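PDB 6FF2: copper chaperone CopZ from Staphylococcus aureus, which sequesters copper(I) in the cytoplasm and delivers it to the copper-exporting P-type ATPase CopA. Local coordinates for residues A[6-11]-A[64-68]; A[27-32]-A[45-51]; A[3-7]-A[53-57]. All coordinates share one frame; numbering follows the deposited sequence. Where two conformers were deposited one is given.

How the contacts relate
All three contacts belong to one ferredoxin-like heavy-metal-associated domain. Contacts 1 and 3, both partly buried, share Leu6 and Asn7 of strand 3-9: contact 1 joins that strand to the C-terminal edge strand 66-67, and contact 3 packs its helix-facing side against helix 53-62. They touch where Val67 meets Lys57. Contact 2 is a surface contact, across the chain's centre from contact 1, and joins strands 30-36 and 41-46; it meets contact 3 where Tyr46 packs on Met56. Backbone hydrogen bonds dominate contacts 1 and 2, the latter adding a salt bridge, whereas contact 3, nearest the centre, has no hydrogen bond across it. Only contact 1 comes near the copper, with Tyr65 beside the ligand Cys16.

Contact 1 of 3, residues A[6-11]-A[64-68]; sequences LNVEGM and GYDVV
Glu9 and Asp66 form an antiparallel hydrogen-bonded pair between strand 3-9 and the C-terminal strand 66-67: Glu9 N gives a nearly straight bond of 2.8 Å to Asp66 O, and Asp66 N returns one to Glu9 O at 3.1 Å. Beyond the non-hydrogen-bonded pair Val8 and Val67, Val68 N reaches Asn7 O at 2.8 Å, and a water accepts from Asn7 N while donating to Val68 O. Strand 66-67 closes one edge of the four-stranded sheet of the ferredoxin-like (beta-alpha-beta-beta-alpha-beta) fold.

The apolar contacts lie on the face bearing Val8 and Val67, where Val67 and Tyr65 touch helix 53-62 and Tyr65 and Met11 touch helix 14-25. Beta-branched valines suit extended backbone: Val8 CG1 meets Tyr65 CB at 3.6 Å, and Val67 CG1 leans on Leu6 CD2.

With CG beside its backbone N (chi1 -55°), Tyr65 turns one ring face to Met11, whose CG makes a CH-pi contact toward the rim, 4.2 Å from the centroid; SD stands farther above, as a distant Met-aromatic contact. Gly10 O approaches the ring edge, 3.4 Å from Tyr65 CE1. Gly10 has positive phi (107°), a conformation glycine adopts readily. Tyr65 also packs on Cys16, a copper ligand, and on His15 of the second subunit.

On the other face the exposed carboxylates of Glu9 and Asp66 come within 4.6 Å (Glu9 OE1 to Asp66 OD2), like charges whose repulsion solvent probably screens.

Contact 2 of 3, residues A[27-32]-A[45-51]; sequences IDGVTS and QYDDSKV
Lys50 NZ forms a salt bridge with Asp28 OD1 at 3.0 Å, reaching it from above the carboxylate plane. A bend at chi3 (59°) brings the ammonium group round to Asp28, and Lys50 CE passes beside Gly29 CA.

Gln45 O accepts from both Thr31 N, at 2.7 Å, and Ser32 N, a longer bond of 3.3 Å, while Gln45 N bonds back to Ser32 O. Two residues facing one make this a classic beta bulge in the hairpin of strands 30-36 and 41-46. Asp47 N closes the pairing on Gly29 O at 2.9 Å. Asp47 also shapes its own loop: its OD1 takes the N-H of Ser49 in an Asx turn, and its carbonyl accepts from Lys50 N and Val51 N. A water donates to both Asp28 O and Lys50 O.

Gly29 is the third residue of a type II turn from Ile27 to Val30, a position of positive phi. Its lack of a side chain also lets Lys50 CB and Val51 CG1 lie close over it. Farther in, Val51 CG2 meets Ile27 CG2 at 3.7 Å, and Val51 CG1 touches Val30 CG2; Ile27 continues onto helix 53-62.

The salt bridge ties the loops flanking the strands, while main-chain bonds join the strands themselves; being exposed, it is probably screened by water and adds modestly, so that backbone bonds and the packing of Ile27 on Val51 carry more of the joining.

Contact 3 of 3, residues A[3-7]-A[53-57]; sequences QEILN and VSQMK
This is a strand-on-helix packing contact near the centre of the domain, where strand 3-9 packs against the first turn of helix 53-62. The axes of segments 3-7 and 53-57 come within 10.4 Å and run at 36° to each other. Because side chains alternate along a strand, Glu4 and Leu6 both point to the helix, facing Val53, Met56 and Lys57. No hydrogen bond crosses it.

Glu4 lays its carboxylate across the fork of Val53. Its CG is anti to the backbone N, and a bend at chi2 (66°) folds the chain so that OE2 lies 3.5 Å from Val53 CG1 and OE1 lies 3.6 Å from Val53 CG2. The methylene part adds an apolar contact: Glu4 CG rests 4.0 Å from Met56 SD. Met56, extended beyond CG, reaches from the helix to the sheet and continues onto Tyr46 of strand 41-46.

Leu6 meets the helix mainly through CD2. This methyl presses on Lys57 CG at 3.5 Å and also meets Met56 CB at 4.3 Å. Lys57 suits a border position, since its aliphatic stem can pack on Leu6 and on Val67 of the edge strand.

Lys57 NZ, in one of two conformers, makes no salt bridge with Glu4 OE2 (5.6 Å). Cohesion thus rests on hydrophobic contacts of Leu6, Met56 and the Glu4 methylenes, with the carboxylate meeting Val53 by van der Waals contact alone.

Contact 1 of 3, residues A[6-11]-A[64-68]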
loop_
_atom_site.group_PDB
_atom_site.type_symbol
_atom_site.label_atom_id
_atom_site.label_comp_id
_atom_site.label_asym_id
_atom_site.label_seq_id
_atom_site.Cartn_x
_atom_site.Cartn_y
_atom_site.Cartn_z
ATOM N N LEU A 6 -11.924 -6.652 -14.399
ATOM C CA LEU A 6 -10.551 -7.111 -14.559
ATOM C C LEU A 6 -10.238 -8.049 -13.418
ATOM O O LEU A 6 -10.678 -7.809 -12.269
ATOM C CB LEU A 6 -9.548 -5.992 -14.695
ATOM C CG LEU A 6 -9.822 -5.061 -15.879
ATOM C CD1 LEU A 6 -10.501 -3.812 -15.380
ATOM C CD2 LEU A 6 -8.549 -4.703 -16.647
ATOM N N ASN A 7 -9.460 -9.085 -13.698
ATOM C CA ASN A 7 -8.948 -9.983 -12.648
ATOM C C ASN A 7 -7.479 -9.616 -12.407
ATOM O O ASN A 7 -6.696 -9.680 -13.305
ATOM C CB ASN A 7 -9.068 -11.393 -13.059
ATOM C CG ASN A 7 -10.416 -11.873 -12.856
ATOM O OD1 ASN A 7 -11.097 -12.128 -13.827
ATOM N ND2 ASN A 7 -10.816 -12.067 -11.584
ATOM N N VAL A 8 -7.163 -9.180 -11.184
ATOM C CA VAL A 8 -5.878 -8.571 -10.881
ATOM C C VAL A 8 -5.255 -9.349 -9.775
ATOM O O VAL A 8 -5.929 -9.685 -8.798
ATOM C CB VAL A 8 -6.024 -7.092 -10.485
ATOM C CG1 VAL A 8 -4.673 -6.479 -10.173
ATOM C CG2 VAL A 8 -6.692 -6.264 -11.577
ATOM N N GLU A 9 -3.979 -9.665 -9.984
ATOM C CA GLU A 9 -3.138 -10.325 -8.959
ATOM C C GLU A 9 -2.165 -9.336 -8.365
ATOM O O GLU A 9 -1.600 -8.481 -9.076
ATOM C CB GLU A 9 -2.335 -11.501 -9.575
ATOM C CG GLU A 9 -3.254 -12.631 -9.938
ATOM C CD GLU A 9 -2.554 -13.829 -10.551
ATOM O OE1 GLU A 9 -1.332 -13.815 -10.801
ATOM O OE2 GLU A 9 -3.279 -14.800 -10.797
ATOM N N GLY A 10 -1.934 -9.507 -7.061
ATOM C CA GLY A 10 -0.911 -8.700 -6.359
ATOM C C GLY A 10 -1.495 -7.644 -5.430
ATOM O O GLY A 10 -0.747 -7.004 -4.705
ATOM N N MET A 11 -2.815 -7.434 -5.444
ATOM C CA MET A 11 -3.397 -6.377 -4.598
ATOM C C MET A 11 -3.572 -6.973 -3.214
ATOM O O MET A 11 -4.371 -7.880 -3.026
ATOM C CB MET A 11 -4.727 -5.854 -5.147
ATOM C CG MET A 11 -4.599 -5.326 -6.557
ATOM S SD MET A 11 -6.182 -4.674 -7.129
ATOM C CE MET A 11 -7.201 -6.135 -7.046
ATOM N N GLY A 64 2.223 -1.766 -10.897
ATOM C CA GLY A 64 2.951 -2.934 -10.435
ATOM C C GLY A 64 2.200 -4.237 -10.276
ATOM O O GLY A 64 2.774 -5.210 -9.845
ATOM N N TYR A 65 0.942 -4.297 -10.672
ATOM C CA TYR A 65 0.093 -5.501 -10.507
ATOM C C TYR A 65 0.017 -6.264 -11.825
ATOM O O TYR A 65 0.384 -5.753 -12.839
ATOM C CB TYR A 65 -1.324 -5.056 -10.018
ATOM C CG TYR A 65 -1.236 -4.242 -8.766
ATOM C CD1 TYR A 65 -0.946 -4.839 -7.565
ATOM C CD2 TYR A 65 -1.320 -2.887 -8.786
ATOM C CE1 TYR A 65 -0.747 -4.078 -6.422
ATOM C CE2 TYR A 65 -1.137 -2.110 -7.671
ATOM C CZ TYR A 65 -0.844 -2.712 -6.505
ATOM O OH TYR A 65 -0.643 -1.881 -5.445
ATOM N N ASP A 66 -0.466 -7.495 -11.788
ATOM C CA ASP A 66 -0.613 -8.336 -12.977
ATOM C C ASP A 66 -2.100 -8.456 -13.319
ATOM O O ASP A 66 -2.917 -8.852 -12.462
ATOM C CB ASP A 66 -0.077 -9.738 -12.717
ATOM C CG ASP A 66 1.424 -9.780 -12.536
ATOM O OD1 ASP A 66 2.178 -8.943 -13.067
ATOM O OD2 ASP A 66 1.838 -10.725 -11.867
ATOM N N VAL A 67 -2.454 -8.186 -14.559
ATOM C CA VAL A 67 -3.823 -8.388 -14.965
ATOM C C VAL A 67 -3.898 -9.773 -15.639
ATOM O O VAL A 67 -3.131 -10.042 -16.553
ATOM C CB VAL A 67 -4.267 -7.301 -15.941
ATOM C CG1 VAL A 67 -5.648 -7.622 -16.502
ATOM C CG2 VAL A 67 -4.206 -5.944 -15.286
ATOM N N VAL A 68 -4.824 -10.637 -15.212
ATOM C CA VAL A 68 -4.941 -11.989 -15.748
ATOM C C VAL A 68 -5.572 -11.928 -17.118
ATOM O O VAL A 68 -6.570 -11.228 -17.322
ATOM C CB VAL A 68 -5.876 -12.841 -14.901
ATOM C CG1 VAL A 68 -6.209 -14.160 -15.624
ATOM C CG2 VAL A 68 -5.282 -13.029 -13.519
ATOM O OXT VAL A 68 -5.067 -12.636 -18.008
HETATM O O HOH W 1 -8.606 -9.649 -16.387
#

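Contact 2 of 3, residues A[27-32]-A[45-51]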
loop_
_atom_site.group_PDB
_atom_site.type_symbol
_atom_site.label_atom_id
_atom_site.label_comp_id
_atom_site.label_asym_id
_atom_site.label_seq_id
_atom_site.Cartn_x
_atom_site.Cartn_y
_atom_site.Cartn_z
ATOM N N ILE A 27 -8.143 8.035 -15.897
ATOM C CA ILE A 27 -8.341 7.896 -17.317
ATOM C C ILE A 27 -9.637 8.583 -17.712
ATOM O O ILE A 27 -10.695 8.255 -17.147
ATOM C CB ILE A 27 -8.381 6.436 -17.768
ATOM C CG1 ILE A 27 -7.179 5.607 -17.224
ATOM C CG2 ILE A 27 -8.514 6.376 -19.281
ATOM C CD1 ILE A 27 -7.308 4.085 -17.379
ATOM N N ASP A 28 -9.568 9.431 -18.732
ATOM C CA ASP A 28 -10.781 10.096 -19.247
ATOM C C ASP A 28 -11.673 9.047 -19.877
ATOM O O ASP A 28 -11.237 8.220 -20.700
ATOM C CB ASP A 28 -10.410 11.163 -20.278
ATOM C CG ASP A 28 -11.627 11.946 -20.829
ATOM O OD1 ASP A 28 -12.555 12.213 -20.034
ATOM O OD2 ASP A 28 -11.683 12.282 -22.061
ATOM N N GLY A 29 -12.935 9.059 -19.431
ATOM C CA GLY A 29 -13.941 8.074 -19.846
ATOM C C GLY A 29 -14.226 6.973 -18.835
ATOM O O GLY A 29 -15.210 6.221 -18.944
ATOM N N VAL A 30 -13.332 6.801 -17.828
ATOM C CA VAL A 30 -13.637 5.931 -16.676
ATOM C C VAL A 30 -14.407 6.736 -15.679
ATOM O O VAL A 30 -14.020 7.825 -15.288
ATOM C CB VAL A 30 -12.365 5.394 -16.033
ATOM C CG1 VAL A 30 -12.678 4.699 -14.732
ATOM C CG2 VAL A 30 -11.687 4.451 -16.991
ATOM N N THR A 31 -15.577 6.193 -15.339
ATOM C CA THR A 31 -16.522 6.842 -14.432
ATOM C C THR A 31 -16.268 6.455 -12.982
ATOM O O THR A 31 -16.327 7.306 -12.105
ATOM C CB THR A 31 -17.947 6.552 -14.884
ATOM O OG1 THR A 31 -18.063 6.932 -16.278
ATOM C CG2 THR A 31 -18.914 7.264 -14.031
ATOM N N SER A 32 -15.989 5.176 -12.722
ATOM C CA SER A 32 -15.630 4.728 -11.415
ATOM C C SER A 32 -14.889 3.410 -11.488
ATOM O O SER A 32 -14.949 2.688 -12.502
ATOM C CB SER A 32 -16.916 4.580 -10.562
ATOM O OG SER A 32 -17.691 3.472 -10.946
ATOM N N GLN A 45 -16.663 1.053 -14.354
ATOM C CA GLN A 45 -17.776 1.656 -15.113
ATOM C C GLN A 45 -17.163 2.715 -16.038
ATOM O O GLN A 45 -16.409 3.606 -15.584
ATOM C CB GLN A 45 -18.785 2.307 -14.189
ATOM C CG GLN A 45 -19.401 1.330 -13.197
ATOM C CD GLN A 45 -20.428 0.430 -13.824
ATOM O OE1 GLN A 45 -21.014 0.746 -14.869
ATOM N NE2 GLN A 45 -20.689 -0.661 -13.183
ATOM N N TYR A 46 -17.517 2.675 -17.322
ATOM C CA TYR A 46 -16.849 3.528 -18.285
ATOM C C TYR A 46 -17.694 3.755 -19.539
ATOM O O TYR A 46 -18.625 2.964 -19.799
ATOM C CB TYR A 46 -15.505 2.911 -18.695
ATOM C CG TYR A 46 -15.589 1.624 -19.519
ATOM C CD1 TYR A 46 -15.963 0.420 -18.980
ATOM C CD2 TYR A 46 -15.292 1.637 -20.896
ATOM C CE1 TYR A 46 -16.026 -0.751 -19.727
ATOM C CE2 TYR A 46 -15.360 0.482 -21.655
ATOM C CZ TYR A 46 -15.728 -0.730 -21.071
ATOM O OH TYR A 46 -15.776 -1.840 -21.811
ATOM N N ASP A 47 -17.317 4.799 -20.282
ATOM C CA ASP A 47 -17.936 5.114 -21.579
ATOM C C ASP A 47 -17.083 4.385 -22.622
ATOM O O ASP A 47 -15.915 4.778 -22.826
ATOM C CB ASP A 47 -17.925 6.615 -21.801
ATOM C CG ASP A 47 -18.535 7.038 -23.159
ATOM O OD1 ASP A 47 -18.679 6.150 -24.020
ATOM O OD2 ASP A 47 -18.797 8.239 -23.289
ATOM N N ASP A 48 -17.637 3.345 -23.223
ATOM C CA ASP A 48 -16.898 2.466 -24.137
ATOM C C ASP A 48 -16.641 3.153 -25.489
ATOM O O ASP A 48 -15.884 2.611 -26.308
ATOM C CB ASP A 48 -17.504 1.090 -24.314
ATOM C CG ASP A 48 -18.810 1.105 -25.095
ATOM O OD1 ASP A 48 -19.465 2.144 -25.209
ATOM O OD2 ASP A 48 -19.240 0.045 -25.541
ATOM N N SER A 49 -17.138 4.366 -25.685
ATOM C CA SER A 49 -16.739 5.145 -26.854
ATOM C C SER A 49 -15.466 5.889 -26.596
ATOM O O SER A 49 -14.776 6.314 -27.546
ATOM C CB SER A 49 -17.815 6.137 -27.254
ATOM O OG SER A 49 -18.836 5.433 -27.877
ATOM N N LYS A 50 -15.073 6.046 -25.314
ATOM C CA LYS A 50 -13.939 6.910 -24.952
ATOM C C LYS A 50 -12.724 6.148 -24.478
ATOM O O LYS A 50 -11.603 6.553 -24.762
ATOM C CB LYS A 50 -14.331 7.849 -23.866
ATOM C CG LYS A 50 -15.226 8.914 -24.375
ATOM C CD LYS A 50 -15.599 9.898 -23.288
ATOM C CE LYS A 50 -14.411 10.597 -22.640
ATOM N NZ LYS A 50 -14.995 11.585 -21.679
ATOM N N VAL A 51 -12.947 5.021 -23.824
ATOM C CA VAL A 51 -11.819 4.299 -23.202
ATOM C C VAL A 51 -11.869 2.851 -23.569
ATOM O O VAL A 51 -12.931 2.245 -23.645
ATOM C CB VAL A 51 -11.721 4.607 -21.688
ATOM C CG1 VAL A 51 -12.918 4.237 -20.969
ATOM C CG2 VAL A 51 -10.539 3.858 -21.087
HETATM O O HOH W 2 -9.484 7.602 -22.615
#

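Contact 3 of 3, residues A[3-7]-A[53-57]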
loop_
_atom_site.group_PDB
_atom_site.type_symbol
_atom_site.label_atom_id
_atom_site.label_comp_id
_atom_site.label_asym_id
_atom_site.label_seq_id
_atom_site.Cartn_x
_atom_site.Cartn_y
_atom_site.Cartn_z
ATOM N N GLN A 3 -19.484 -1.793 -18.441
ATOM C CA GLN A 3 -18.801 -2.367 -17.280
ATOM C C GLN A 3 -17.774 -3.339 -17.729
ATOM O O GLN A 3 -18.031 -4.187 -18.621
ATOM C CB GLN A 3 -19.807 -3.012 -16.338
ATOM C CG GLN A 3 -19.201 -3.486 -15.015
ATOM C CD GLN A 3 -20.185 -4.202 -14.149
ATOM O OE1 GLN A 3 -21.312 -4.465 -14.568
ATOM N NE2 GLN A 3 -19.786 -4.508 -12.928
ATOM N N GLU A 4 -16.560 -3.227 -17.134
ATOM C CA GLU A 4 -15.472 -4.199 -17.327
ATOM C C GLU A 4 -15.084 -4.740 -15.999
ATOM O O GLU A 4 -14.989 -3.992 -15.059
ATOM C CB GLU A 4 -14.275 -3.500 -17.972
ATOM C CG GLU A 4 -13.005 -4.303 -18.075
ATOM C CD GLU A 4 -13.041 -5.496 -18.967
ATOM O OE1 GLU A 4 -13.951 -5.677 -19.760
ATOM O OE2 GLU A 4 -12.054 -6.282 -18.816
ATOM N N ILE A 5 -14.922 -6.049 -15.900
ATOM C CA ILE A 5 -14.346 -6.681 -14.727
ATOM C C ILE A 5 -12.957 -7.191 -15.063
ATOM O O ILE A 5 -12.822 -8.068 -15.918
ATOM C CB ILE A 5 -15.271 -7.760 -14.173
ATOM C CG1 ILE A 5 -16.661 -7.126 -13.804
ATOM C CG2 ILE A 5 -14.640 -8.417 -12.965
ATOM C CD1 ILE A 5 -17.686 -8.140 -13.457
ATOM N N LEU A 6 -11.924 -6.652 -14.399
ATOM C CA LEU A 6 -10.551 -7.111 -14.559
ATOM C C LEU A 6 -10.238 -8.049 -13.418
ATOM O O LEU A 6 -10.678 -7.809 -12.269
ATOM C CB LEU A 6 -9.548 -5.992 -14.695
ATOM C CG LEU A 6 -9.822 -5.061 -15.879
ATOM C CD1 LEU A 6 -10.501 -3.812 -15.380
ATOM C CD2 LEU A 6 -8.549 -4.703 -16.647
ATOM N N ASN A 7 -9.460 -9.085 -13.698
ATOM C CA ASN A 7 -8.948 -9.983 -12.648
ATOM C C ASN A 7 -7.479 -9.616 -12.407
ATOM O O ASN A 7 -6.696 -9.680 -13.305
ATOM C CB ASN A 7 -9.068 -11.393 -13.059
ATOM C CG ASN A 7 -10.416 -11.873 -12.856
ATOM O OD1 ASN A 7 -11.097 -12.128 -13.827
ATOM N ND2 ASN A 7 -10.816 -12.067 -11.584
ATOM N N VAL A 53 -10.378 -1.189 -22.894
ATOM C CA VAL A 53 -9.933 -1.999 -21.797
ATOM C C VAL A 53 -8.381 -2.049 -21.758
ATOM O O VAL A 53 -7.793 -2.129 -20.691
ATOM C CB VAL A 53 -10.580 -3.382 -21.875
ATOM C CG1 VAL A 53 -9.965 -4.324 -20.851
ATOM C CG2 VAL A 53 -12.072 -3.213 -21.598
ATOM N N SER A 54 -7.741 -1.993 -22.921
ATOM C CA SER A 54 -6.270 -1.961 -22.957
ATOM C C SER A 54 -5.676 -0.835 -22.096
ATOM O O SER A 54 -4.635 -1.015 -21.453
ATOM C CB SER A 54 -5.875 -1.880 -24.435
ATOM O OG SER A 54 -6.319 -0.651 -25.052
ATOM N N GLN A 55 -6.297 0.338 -22.079
ATOM C CA GLN A 55 -5.852 1.457 -21.279
ATOM C C GLN A 55 -5.999 1.122 -19.773
ATOM O O GLN A 55 -5.168 1.519 -18.949
ATOM C CB GLN A 55 -6.635 2.710 -21.628
ATOM C CG GLN A 55 -6.386 3.273 -23.026
ATOM C CD GLN A 55 -7.393 4.347 -23.319
ATOM O OE1 GLN A 55 -8.391 4.064 -24.030
ATOM N NE2 GLN A 55 -7.216 5.539 -22.736
ATOM N N MET A 56 -7.073 0.434 -19.391
ATOM C CA MET A 56 -7.252 0.045 -18.004
ATOM C C MET A 56 -6.189 -0.946 -17.552
ATOM O O MET A 56 -5.633 -0.821 -16.452
ATOM C CB MET A 56 -8.649 -0.580 -17.825
ATOM C CG MET A 56 -9.821 0.331 -18.239
ATOM S SD MET A 56 -11.331 -0.639 -18.206
ATOM C CE MET A 56 -12.384 0.393 -19.279
ATOM N N LYS A 57 -5.961 -1.969 -18.370
ATOM C CA LYS A 57 -4.934 -2.966 -18.061
ATOM C C LYS A 57 -3.593 -2.285 -17.909
ATOM O O LYS A 57 -2.824 -2.642 -16.996
ATOM C CB LYS A 57 -4.891 -4.052 -19.135
ATOM C CG LYS A 57 -6.127 -4.929 -19.122
ATOM C CD LYS A 57 -6.108 -5.971 -20.226
ATOM C CE LYS A 57 -7.305 -6.853 -20.072
ATOM N NZ LYS A 57 -7.084 -8.205 -20.592
#